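Local coordinates for ABC-type branched-chain amino acid transport systems periplasmic component-like protein (Thermomonospora curvata, PDB 4N03) that probably captures fatty acids outside the cell membrane, as the substrate-binding component of an ABC transporter, and here holds a palmitic acid, at residues Ile53-Gln57 with Pro104-Gly108; Asp149-Asn154 with Ser392-Tyr398. Where two conformers were deposited one is given. Numbering follows the deposited sequence.

Contact 1. Residues Ile53-Gln57 with Pro104-Gly108; sequences ITQAQ and PHFLG. With PLM (palmitic acid), chain B.
This contact lies beside the fatty-acid pocket, in the lobe of the binding protein built on the parallel sheet 74-81, 33-40, 103-107, 126-129. A turn of helix 47-66 packs on strand 103-107. The segment axes run antiparallel, at 178°, and approach to 10.2 Å. In register, the CA atoms of Thr54 and His105 are 7.5 Å apart. Residues 53-57 are regular helix, with Gln57 N hydrogen-bonded to Ile53 O at 3.0 Å. Residues 105-107 are extended, after a corner at Pro104.

His105 points toward the helix with chi1 t and chi2 near 49°. This lays its ring flat under Ile53: CG2 of Ile53 sits 3.4 Å from the His105 ring centroid, 8° off the normal, a CH-pi contact. Ile53 is m,t, which carries its CD1 to 4.3 Å from Leu107 CD1. Thr54 OG1 comes to 3.8 Å from His105 CD2, but its hydrogen bond goes to Gly50 O. His105 NE2 is hydrogen-bonded to Thr40 of the adjacent strand. One turn on, Gln57 (chi1 m, chi2 -130°, off the usual wells) donates from NE2 to Pro104 O at 2.9 Å, while its OE1 is hydrogen-bonded to Tyr61 OH.

Leu107 CG lies 3.8 Å from palmitic acid C5, and Gly108 CA 3.5 Å from its O2. Gly108 is the N-cap of helix 109-122. At its phi 102° and psi 131° a CB would jam against Leu107 O, which calls for glycine. Ser109 hydrogen-bonds the ligand. A helix packed antiparallel on a parallel sheet, with ligand contacts at the C-terminal strand end, is typical of periplasmic binding protein lobes.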
loop_
_atom_site.group_PDB
_atom_site.type_symbol
_atom_site.label_atom_id
_atom_site.label_comp_id
_atom_site.label_asym_id
_atom_site.label_seq_id
_atom_site.Cartn_x
_atom_site.Cartn_y
_atom_site.Cartn_z
ATOM N N ILE A 53 9.327 3.959 1.540
ATOM C CA ILE A 53 8.887 3.768 0.166
ATOM C C ILE A 53 9.711 4.627 -0.800
ATOM O O ILE A 53 10.169 4.179 -1.836
ATOM C CB ILE A 53 7.382 4.047 0.029
ATOM C CG1 ILE A 53 6.574 3.051 0.855
ATOM C CG2 ILE A 53 6.968 3.973 -1.411
ATOM C CD1 ILE A 53 5.149 3.497 1.097
ATOM N N THR A 54 9.843 5.880 -0.418
ATOM C CA THR A 54 10.545 6.866 -1.230
ATOM C C THR A 54 12.030 6.495 -1.401
ATOM O O THR A 54 12.555 6.564 -2.502
ATOM C CB THR A 54 10.386 8.242 -0.625
ATOM O OG1 THR A 54 9.006 8.564 -0.648
ATOM C CG2 THR A 54 11.127 9.313 -1.389
ATOM N N GLN A 55 12.652 6.088 -0.304
ATOM C CA GLN A 55 14.043 5.694 -0.374
ATOM C C GLN A 55 14.240 4.448 -1.161
ATOM O O GLN A 55 15.256 4.304 -1.874
ATOM C CB GLN A 55 14.632 5.546 1.052
ATOM C CG GLN A 55 14.818 6.904 1.703
ATOM C CD GLN A 55 15.570 6.904 3.023
ATOM O OE1 GLN A 55 16.065 7.963 3.442
ATOM N NE2 GLN A 55 15.632 5.791 3.695
ATOM N N ALA A 56 13.320 3.483 -1.074
ATOM C CA ALA A 56 13.436 2.287 -1.859
ATOM C C ALA A 56 13.297 2.523 -3.345
ATOM O O ALA A 56 13.996 1.900 -4.155
ATOM C CB ALA A 56 12.478 1.199 -1.394
ATOM N N GLN A 57 12.418 3.452 -3.715
ATOM C CA GLN A 57 12.305 3.878 -5.117
ATOM C C GLN A 57 13.638 4.513 -5.561
ATOM O O GLN A 57 14.104 4.192 -6.647
ATOM C CB GLN A 57 11.166 4.881 -5.303
ATOM C CG GLN A 57 9.773 4.268 -5.150
ATOM C CD GLN A 57 8.833 4.600 -6.261
ATOM O OE1 GLN A 57 9.042 5.498 -7.059
ATOM N NE2 GLN A 57 7.711 3.872 -6.297
ATOM N N PRO A 104 5.247 7.433 -9.981
ATOM C CA PRO A 104 5.342 6.054 -9.520
ATOM C C PRO A 104 5.195 5.795 -8.049
ATOM O O PRO A 104 5.231 4.666 -7.620
ATOM C CB PRO A 104 6.725 5.633 -9.978
ATOM C CG PRO A 104 7.526 6.898 -9.927
ATOM C CD PRO A 104 6.556 7.904 -10.493
ATOM N N HIS A 105 5.016 6.860 -7.268
ATOM C CA HIS A 105 4.600 6.717 -5.874
ATOM C C HIS A 105 3.750 7.897 -5.503
ATOM O O HIS A 105 4.200 9.030 -5.515
ATOM C CB HIS A 105 5.810 6.601 -4.924
ATOM C CG HIS A 105 5.427 6.633 -3.477
ATOM N ND1 HIS A 105 4.431 5.848 -2.950
ATOM C CD2 HIS A 105 5.899 7.369 -2.446
ATOM C CE1 HIS A 105 4.293 6.133 -1.669
ATOM N NE2 HIS A 105 5.181 7.038 -1.327
ATOM N N PHE A 106 2.477 7.635 -5.172
ATOM C CA PHE A 106 1.552 8.644 -4.673
ATOM C C PHE A 106 0.890 8.003 -3.441
ATOM O O PHE A 106 0.058 7.084 -3.572
ATOM C CB PHE A 106 0.528 8.966 -5.738
ATOM C CG PHE A 106 -0.076 10.340 -5.594
ATOM C CD1 PHE A 106 -0.431 10.862 -4.354
ATOM C CD2 PHE A 106 -0.336 11.089 -6.701
ATOM C CE1 PHE A 106 -0.976 12.131 -4.257
ATOM C CE2 PHE A 106 -0.859 12.363 -6.605
ATOM C CZ PHE A 106 -1.197 12.889 -5.376
ATOM N N LEU A 107 1.290 8.432 -2.250
ATOM C CA LEU A 107 0.815 7.798 -1.024
ATOM C C LEU A 107 -0.591 8.295 -0.677
ATOM O O LEU A 107 -0.831 9.484 -0.650
ATOM C CB LEU A 107 1.751 8.129 0.135
ATOM C CG LEU A 107 1.494 7.332 1.413
ATOM C CD1 LEU A 107 2.823 7.032 2.096
ATOM C CD2 LEU A 107 0.559 8.050 2.368
ATOM N N GLY A 108 -1.462 7.374 -0.318
ATOM C CA GLY A 108 -2.693 7.720 0.357
ATOM C C GLY A 108 -3.953 7.719 -0.494
ATOM O O GLY A 108 -3.981 8.321 -1.556
HETATM C C1 PLM B . -4.450 4.961 2.649
HETATM O O1 PLM B . -4.822 4.156 1.754
HETATM O O2 PLM B . -4.760 6.171 2.690
HETATM C C2 PLM B . -3.422 4.486 3.649
HETATM C C3 PLM B . -1.996 4.598 2.953
HETATM C C4 PLM B . -0.891 3.952 3.756
HETATM C C5 PLM B . 0.451 4.116 3.128
HETATM C C6 PLM B . 1.661 3.419 3.787
HETATM C C7 PLM B . 1.872 2.039 3.178
HETATM C C8 PLM B . 2.898 1.174 3.856
HETATM C C9 PLM B . 3.327 -0.058 3.080
HETATM C CA PLM B . 2.496 -1.332 3.355
HETATM C CB PLM B . 2.871 -2.405 2.257
HETATM C CC PLM B . 1.600 -2.957 1.547
HETATM C CD PLM B . 1.856 -3.552 0.178
HETATM C CE PLM B . 0.645 -4.076 -0.583
HETATM C CF PLM B . 0.903 -4.047 -2.098
HETATM C CG PLM B . 1.627 -5.265 -2.643
#

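Contact 2. Residues Asp149-Asn154 with Ser392-Tyr398; sequences DVDMIN and SELAKNY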
loop_
_atom_site.group_PDB
_atom_site.type_symbol
_atom_site.label_atom_id
_atom_site.label_comp_id
_atom_site.label_asym_id
_atom_site.label_seq_id
_atom_site.Cartn_x
_atom_site.Cartn_y
_atom_site.Cartn_z
ATOM N N ASP A 149 -10.912 -3.974 0.929
ATOM C CA ASP A 149 -12.067 -4.829 1.163
ATOM C C ASP A 149 -11.718 -6.301 1.057
ATOM O O ASP A 149 -12.033 -7.072 1.935
ATOM C CB ASP A 149 -13.272 -4.442 0.319
ATOM C CG ASP A 149 -13.034 -4.255 -1.161
ATOM O OD1 ASP A 149 -11.894 -4.449 -1.648
ATOM O OD2 ASP A 149 -14.031 -3.872 -1.832
ATOM N N VAL A 150 -11.046 -6.668 -0.036
ATOM C CA VAL A 150 -10.606 -8.033 -0.210
ATOM C C VAL A 150 -9.681 -8.468 0.908
ATOM O O VAL A 150 -9.813 -9.590 1.403
ATOM C CB VAL A 150 -9.896 -8.165 -1.581
ATOM C CG1 VAL A 150 -9.070 -9.452 -1.723
ATOM C CG2 VAL A 150 -10.934 -8.044 -2.694
ATOM N N ASP A 151 -8.766 -7.610 1.382
ATOM C CA ASP A 151 -7.927 -7.980 2.514
ATOM C C ASP A 151 -8.751 -8.276 3.770
ATOM O O ASP A 151 -8.450 -9.222 4.472
ATOM C CB ASP A 151 -6.903 -6.904 2.853
ATOM C CG ASP A 151 -5.724 -6.869 1.910
ATOM O OD1 ASP A 151 -5.442 -7.850 1.222
ATOM O OD2 ASP A 151 -5.064 -5.794 1.949
HETATM N N MSE A 152 -9.767 -7.457 4.091
HETATM C CA MSE A 152 -10.596 -7.754 5.244
HETATM C C MSE A 152 -11.454 -8.985 5.042
HETATM O O MSE A 152 -11.688 -9.695 5.994
HETATM C CB MSE A 152 -11.484 -6.554 5.604
HETATM C CG MSE A 152 -10.707 -5.364 6.169
HETATM SE SE MSE A 152 -9.906 -5.761 7.887
HETATM C CE MSE A 152 -8.163 -6.111 7.381
ATOM N N ILE A 153 -11.916 -9.246 3.830
ATOM C CA ILE A 153 -12.692 -10.475 3.620
ATOM C C ILE A 153 -11.832 -11.703 3.893
ATOM O O ILE A 153 -12.199 -12.613 4.634
ATOM C CB ILE A 153 -13.273 -10.488 2.199
ATOM C CG1 ILE A 153 -14.345 -9.384 2.060
ATOM C CG2 ILE A 153 -13.904 -11.834 1.916
ATOM C CD1 ILE A 153 -14.674 -9.075 0.618
ATOM N N ASN A 154 -10.645 -11.715 3.270
ATOM C CA ASN A 154 -9.670 -12.786 3.536
ATOM C C ASN A 154 -9.340 -12.874 5.019
ATOM O O ASN A 154 -9.307 -13.944 5.593
ATOM C CB ASN A 154 -8.421 -12.605 2.687
ATOM C CG ASN A 154 -8.592 -13.037 1.247
ATOM O OD1 ASN A 154 -9.323 -13.973 0.947
ATOM N ND2 ASN A 154 -7.891 -12.385 0.345
ATOM N N SER A 392 -9.372 -16.568 -0.287
ATOM C CA SER A 392 -10.586 -17.285 0.115
ATOM C C SER A 392 -11.624 -17.337 -0.984
ATOM O O SER A 392 -11.679 -16.468 -1.811
ATOM C CB SER A 392 -11.197 -16.670 1.363
ATOM O OG SER A 392 -11.695 -15.371 1.170
ATOM N N GLU A 393 -12.429 -18.380 -0.977
ATOM C CA GLU A 393 -13.620 -18.425 -1.855
ATOM C C GLU A 393 -14.508 -17.228 -1.650
ATOM O O GLU A 393 -15.059 -16.673 -2.596
ATOM C CB GLU A 393 -14.385 -19.719 -1.680
ATOM C CG GLU A 393 -13.650 -20.937 -2.193
ATOM C CD GLU A 393 -13.256 -20.872 -3.659
ATOM O OE1 GLU A 393 -14.138 -20.679 -4.535
ATOM O OE2 GLU A 393 -12.042 -21.018 -3.959
ATOM N N LEU A 394 -14.627 -16.814 -0.407
ATOM C CA LEU A 394 -15.396 -15.690 -0.050
ATOM C C LEU A 394 -14.929 -14.445 -0.808
ATOM O O LEU A 394 -15.720 -13.682 -1.367
ATOM C CB LEU A 394 -15.282 -15.547 1.465
ATOM C CG LEU A 394 -16.181 -14.538 2.125
ATOM C CD1 LEU A 394 -17.646 -14.846 1.951
ATOM C CD2 LEU A 394 -15.870 -14.436 3.623
ATOM N N ALA A 395 -13.602 -14.209 -0.799
ATOM C CA ALA A 395 -13.057 -13.092 -1.532
ATOM C C ALA A 395 -13.117 -13.261 -3.050
ATOM O O ALA A 395 -13.268 -12.300 -3.774
ATOM C CB ALA A 395 -11.625 -12.826 -1.127
ATOM N N LYS A 396 -12.973 -14.495 -3.516
ATOM C CA LYS A 396 -12.991 -14.771 -4.935
ATOM C C LYS A 396 -14.353 -14.406 -5.554
ATOM O O LYS A 396 -14.382 -13.932 -6.656
ATOM C CB LYS A 396 -12.785 -16.256 -5.164
ATOM C CG LYS A 396 -12.670 -16.701 -6.622
ATOM C CD LYS A 396 -12.255 -18.189 -6.611
ATOM C CE LYS A 396 -11.932 -18.787 -7.936
ATOM N NZ LYS A 396 -11.800 -20.254 -7.742
ATOM N N ASN A 397 -15.461 -14.631 -4.836
ATOM C CA ASN A 397 -16.787 -14.444 -5.368
ATOM C C ASN A 397 -17.347 -13.060 -5.088
ATOM O O ASN A 397 -18.380 -12.700 -5.639
ATOM C CB ASN A 397 -17.742 -15.551 -4.884
ATOM C CG ASN A 397 -17.295 -16.935 -5.324
ATOM O OD1 ASN A 397 -16.610 -17.090 -6.329
ATOM N ND2 ASN A 397 -17.680 -17.915 -4.591
ATOM N N TYR A 398 -16.696 -12.305 -4.214
ATOM C CA TYR A 398 -17.095 -10.966 -3.850
ATOM C C TYR A 398 -17.019 -10.063 -5.055
ATOM O O TYR A 398 -16.124 -10.143 -5.887
ATOM C CB TYR A 398 -16.089 -10.461 -2.808
ATOM C CG TYR A 398 -16.211 -8.990 -2.440
ATOM C CD1 TYR A 398 -17.314 -8.455 -1.776
ATOM C CD2 TYR A 398 -15.193 -8.116 -2.754
ATOM C CE1 TYR A 398 -17.371 -7.144 -1.430
ATOM C CE2 TYR A 398 -15.231 -6.815 -2.398
ATOM C CZ TYR A 398 -16.312 -6.298 -1.730
ATOM O OH TYR A 398 -16.404 -5.002 -1.377
#
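Ile153 and Tyr398 bury the largest areas here, 96 and 75 Å². They join helix 148-161 to the short helix 393-397 near the C-terminus. The two segment axes run roughly antiparallel, at 152°, and come within 8.8 Å. Ile153 CD1 sits over one face of the Tyr398 ring, 3.5 Å from the centroid and 13° off the normal. This is a CH-pi contact. Ile153 CG2 reaches Leu394 CG at 3.5 Å and Ala395 CB at 3.9 Å. Tyr190 of helix 179-195 also meets the Tyr398 ring, with the planes at about 60°.

Ala395 buries 49 Å². Its small side chain allows close approach. Ala395 CA is 5.8 Å from Val150 CA, and Ala395 CB is 3.3 Å from Asn154 OD1.

Polar bonds hold both ends. Tyr398 OH donates to Asp149 OD2 at 2.7 Å. At the other end, Asn154 OD1 accepts from Ser392 N at 2.9 Å and from Ser392 OG at 2.8 Å. Ser392 is the N-cap of helix 393-397, and its OG accepts from Ala395 N at 3.0 Å. Asn154 ND2 is hydrogen-bonded to Thr370 OG1 and Arg368 O. Arg368 NH1 in turn bonds the carbonyl oxygens of Ala395 and Tyr398.

The chemistry is that of an apolar middle flanked by directional hydrogen bonds at both ends, consistent with a defined position of 392-398 along helix 148-161.

Both segments of contact 1 precede those of contact 2 in the chain. Their centres are 27 Å apart, the nearest atoms about 14 Å, and they do not touch. They share no helix, strand or sheet. Contact 1 packs a helix on the four-stranded parallel sheet. Contact 2 pairs helix 148-161, whose Asp151 and Met152 touch strand 275-279 of the seven-stranded mixed sheet, with a short helix that follows strand 383-390 of that sheet. This places them in different lobes. The ligand relates them: it meets Leu107 and Gly108 of contact 1 and is hydrogen-bonded by Tyr148, just before contact 2. This is consistent with binding between two lobes, as in the leucine-binding protein family.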